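Local coordinates for probable cobalt-precorrin-6B C(15)-methyltransferase (decarboxylating) (Methanothermobacter thermautotrophicus, PDB 1L3I), which probably methylates C-15 of cobalt-precorrin-6B using S-adenosyl-L-methionine and then decarboxylates C-12, giving cobalt-precorrin-7 in anaerobic cobalamin biosynthesis, at the interface of chains A and B. Sequence-based numbering; all coordinates share one arbitrary frame. Chains: chain A/B, Precorrin-6y methyltransferase/putative decarboxylase.

The interface of chains A and B. Residues chain A 1, 19, 23-24, 27; chain B 1, 19, 23-24, 27.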
HETATM    1  N   MSE A   1      12.784  -2.955  19.828  1.00 40.46           N
HETATM    2  CA  MSE A   1      11.486  -2.280  20.073  1.00 37.96           C
HETATM    3  C   MSE A   1      10.640  -2.917  21.152  1.00 40.28           C
HETATM    4  O   MSE A   1      10.600  -4.136  21.308  1.00 42.92           O
HETATM    5  CB  MSE A   1      10.661  -2.262  18.800  1.00 40.32           C
HETATM    6  CG  MSE A   1      11.324  -1.548  17.676  1.00 46.01           C
HETATM    7 SE   MSE A   1      11.466   0.331  17.889  1.00 56.90          SE
HETATM    8  CE  MSE A   1      13.351   0.421  17.707  1.00 41.65           C
HETATM    9  N   MSE A  19       4.430  -0.068  15.675  1.00 28.69           N
HETATM   10  CA  MSE A  19       5.822  -0.475  15.891  1.00 26.53           C
HETATM   11  C   MSE A  19       6.718  -0.243  14.679  1.00 25.78           C
HETATM   12  O   MSE A  19       7.784   0.325  14.815  1.00 32.01           O
HETATM   13  CB  MSE A  19       5.902  -1.947  16.324  1.00 29.30           C
HETATM   14  CG  MSE A  19       7.300  -2.443  16.710  1.00 33.78           C
HETATM   15 SE   MSE A  19       8.363  -3.107  15.197  1.00 40.23          SE
HETATM   16  CE  MSE A  19       9.825  -1.982  15.190  1.00 49.53           C
ATOM     17  N   CYS A  23       9.829   2.189  14.619  1.00 27.79           N
ATOM     18  CA  CYS A  23      11.120   1.647  14.232  1.00 25.05           C
ATOM     19  C   CYS A  23      11.792   2.613  13.265  1.00 24.40           C
ATOM     20  O   CYS A  23      12.946   3.003  13.466  1.00 25.26           O
ATOM     21  CB  CYS A  23      10.911   0.289  13.567  1.00 23.97           C
ATOM     22  SG  CYS A  23      12.388  -0.570  12.991  1.00 28.81           S
ATOM     23  N   LEU A  24      11.046   3.052  12.255  1.00 22.58           N
ATOM     24  CA  LEU A  24      11.565   3.977  11.253  1.00 23.10           C
ATOM     25  C   LEU A  24      11.854   5.341  11.866  1.00 26.72           C
ATOM     26  O   LEU A  24      12.849   5.977  11.512  1.00 29.39           O
ATOM     27  CB  LEU A  24      10.614   4.085  10.050  1.00 24.40           C
ATOM     28  CG  LEU A  24      11.068   4.919   8.851  1.00 21.16           C
ATOM     29  CD1 LEU A  24      12.452   4.521   8.373  1.00 22.30           C
ATOM     30  CD2 LEU A  24      10.074   4.771   7.742  1.00 23.39           C
ATOM     31  N   CYS A  27      15.172   5.091  13.260  1.00 30.08           N
ATOM     32  CA  CYS A  27      16.210   5.020  12.229  1.00 31.71           C
ATOM     33  C   CYS A  27      16.525   6.404  11.688  1.00 33.48           C
ATOM     34  O   CYS A  27      17.686   6.738  11.441  1.00 35.38           O
ATOM     35  CB  CYS A  27      15.796   4.097  11.085  1.00 27.53           C
ATOM     36  SG  CYS A  27      15.967   2.344  11.529  1.00 32.93           S
TER
HETATM   37  N   MSE B   1      20.837   4.494  10.553  1.00 52.01           N
HETATM   38  CA  MSE B   1      21.076   3.644   9.363  1.00 47.74           C
HETATM   39  C   MSE B   1      22.028   4.293   8.359  1.00 46.54           C
HETATM   40  O   MSE B   1      22.228   5.509   8.370  1.00 49.24           O
HETATM   41  CB  MSE B   1      19.740   3.337   8.690  1.00 46.59           C
HETATM   42  CG  MSE B   1      18.793   2.566   9.590  1.00 50.38           C
HETATM   43 SE   MSE B   1      19.037   0.621   9.545  1.00 55.14          SE
HETATM   44  CE  MSE B   1      18.980   0.461   7.620  1.00 32.31           C
HETATM   45  N   MSE B  19      16.028   0.887   2.675  1.00 31.17           N
HETATM   46  CA  MSE B  19      16.381   1.321   4.031  1.00 29.66           C
HETATM   47  C   MSE B  19      15.276   1.070   5.054  1.00 25.94           C
HETATM   48  O   MSE B  19      15.527   0.533   6.114  1.00 31.77           O
HETATM   49  CB  MSE B  19      16.769   2.813   4.031  1.00 34.31           C
HETATM   50  CG  MSE B  19      17.265   3.375   5.391  1.00 39.69           C
HETATM   51 SE   MSE B  19      15.845   4.017   6.616  1.00 42.36          SE
HETATM   52  CE  MSE B  19      16.053   2.866   8.045  1.00 49.80           C
ATOM     53  N   CYS B  23      15.643  -1.319   8.170  1.00 25.22           N
ATOM     54  CA  CYS B  23      15.375  -0.761   9.495  1.00 25.72           C
ATOM     55  C   CYS B  23      14.488  -1.743  10.275  1.00 25.10           C
ATOM     56  O   CYS B  23      14.803  -2.112  11.401  1.00 22.52           O
ATOM     57  CB  CYS B  23      14.663   0.585   9.349  1.00 27.56           C
ATOM     58  SG  CYS B  23      14.254   1.428  10.892  1.00 34.63           S
ATOM     59  N   LEU B  24      13.421  -2.216   9.633  1.00 23.90           N
ATOM     60  CA  LEU B  24      12.515  -3.156  10.276  1.00 23.31           C
ATOM     61  C   LEU B  24      13.220  -4.499  10.515  1.00 24.96           C
ATOM     62  O   LEU B  24      12.996  -5.145  11.543  1.00 25.11           O
ATOM     63  CB  LEU B  24      11.241  -3.340   9.440  1.00 26.44           C
ATOM     64  CG  LEU B  24      10.131  -4.230  10.032  1.00 26.15           C
ATOM     65  CD1 LEU B  24       9.818  -3.804  11.473  1.00 24.22           C
ATOM     66  CD2 LEU B  24       8.901  -4.167   9.159  1.00 22.17           C
ATOM     67  N   CYS B  27      14.929  -4.134  13.697  1.00 30.80           N
ATOM     68  CA  CYS B  27      14.006  -4.094  14.836  1.00 28.70           C
ATOM     69  C   CYS B  27      13.547  -5.490  15.198  1.00 29.14           C
ATOM     70  O   CYS B  27      13.406  -5.821  16.364  1.00 28.19           O
ATOM     71  CB  CYS B  27      12.796  -3.218  14.522  1.00 27.67           C
ATOM     72  SG  CYS B  27      13.185  -1.454  14.647  1.00 31.41           S
TER
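Two intersubunit disulfides join the copies of helix 19-29 that face each other across the two-fold axis. A:Cys23 SG bonds B:Cys27 SG at 2.0 Å, and A:Cys27 SG repeats the bond to B:Cys23 SG, so each helix offers both cysteines, one turn apart, in swapped order. The two partners point their sulfurs differently. A:Cys23 holds SG anti to the backbone N (chi1 180°), whereas its bonded partner B:Cys27 places it anti to the carbonyl carbon and beside the backbone N (chi1 -77°). The bridges are turned obliquely to each other: near the axis A:Cys23 SG touches B:Cys23 SG at 3.4 Å without bonding to it, while the sulfurs of A:Cys27 and B:Cys27 spread outward.

Selenomethionines flank the outer end of each bridge. A:Met19 starts with CG anti to the backbone N and then bends twice, bringing its terminal methyl against B:Cys27; the approach of CE to CB, 3.3 Å, is tight and recurs in the twin. Its selenium meets the tip of B:Leu24, SE to CD1 4.1 Å, the two side chains crossing obliquely. The N-terminal residue arrives by another route: A:Met1 lays its CG 3.6 Å from B:Cys27 SG. Here the symmetry is imperfect, because the last torsion has opposite sign in A:Met1 and B:Met1. A:Met1 CE therefore also reaches B:Cys27 SG, at 3.6 Å, while B:Met1 makes its contact with A:Cys27 SG chiefly through CG, at 3.4 Å.

Sulfur, selenium and hydrocarbon thus make up this patch, with no polar pairing between the chains. In the crystal the double disulfide covalently links two subunits of the homotetramer and probably stabilises their pairing, with the methionines and leucines packed around it.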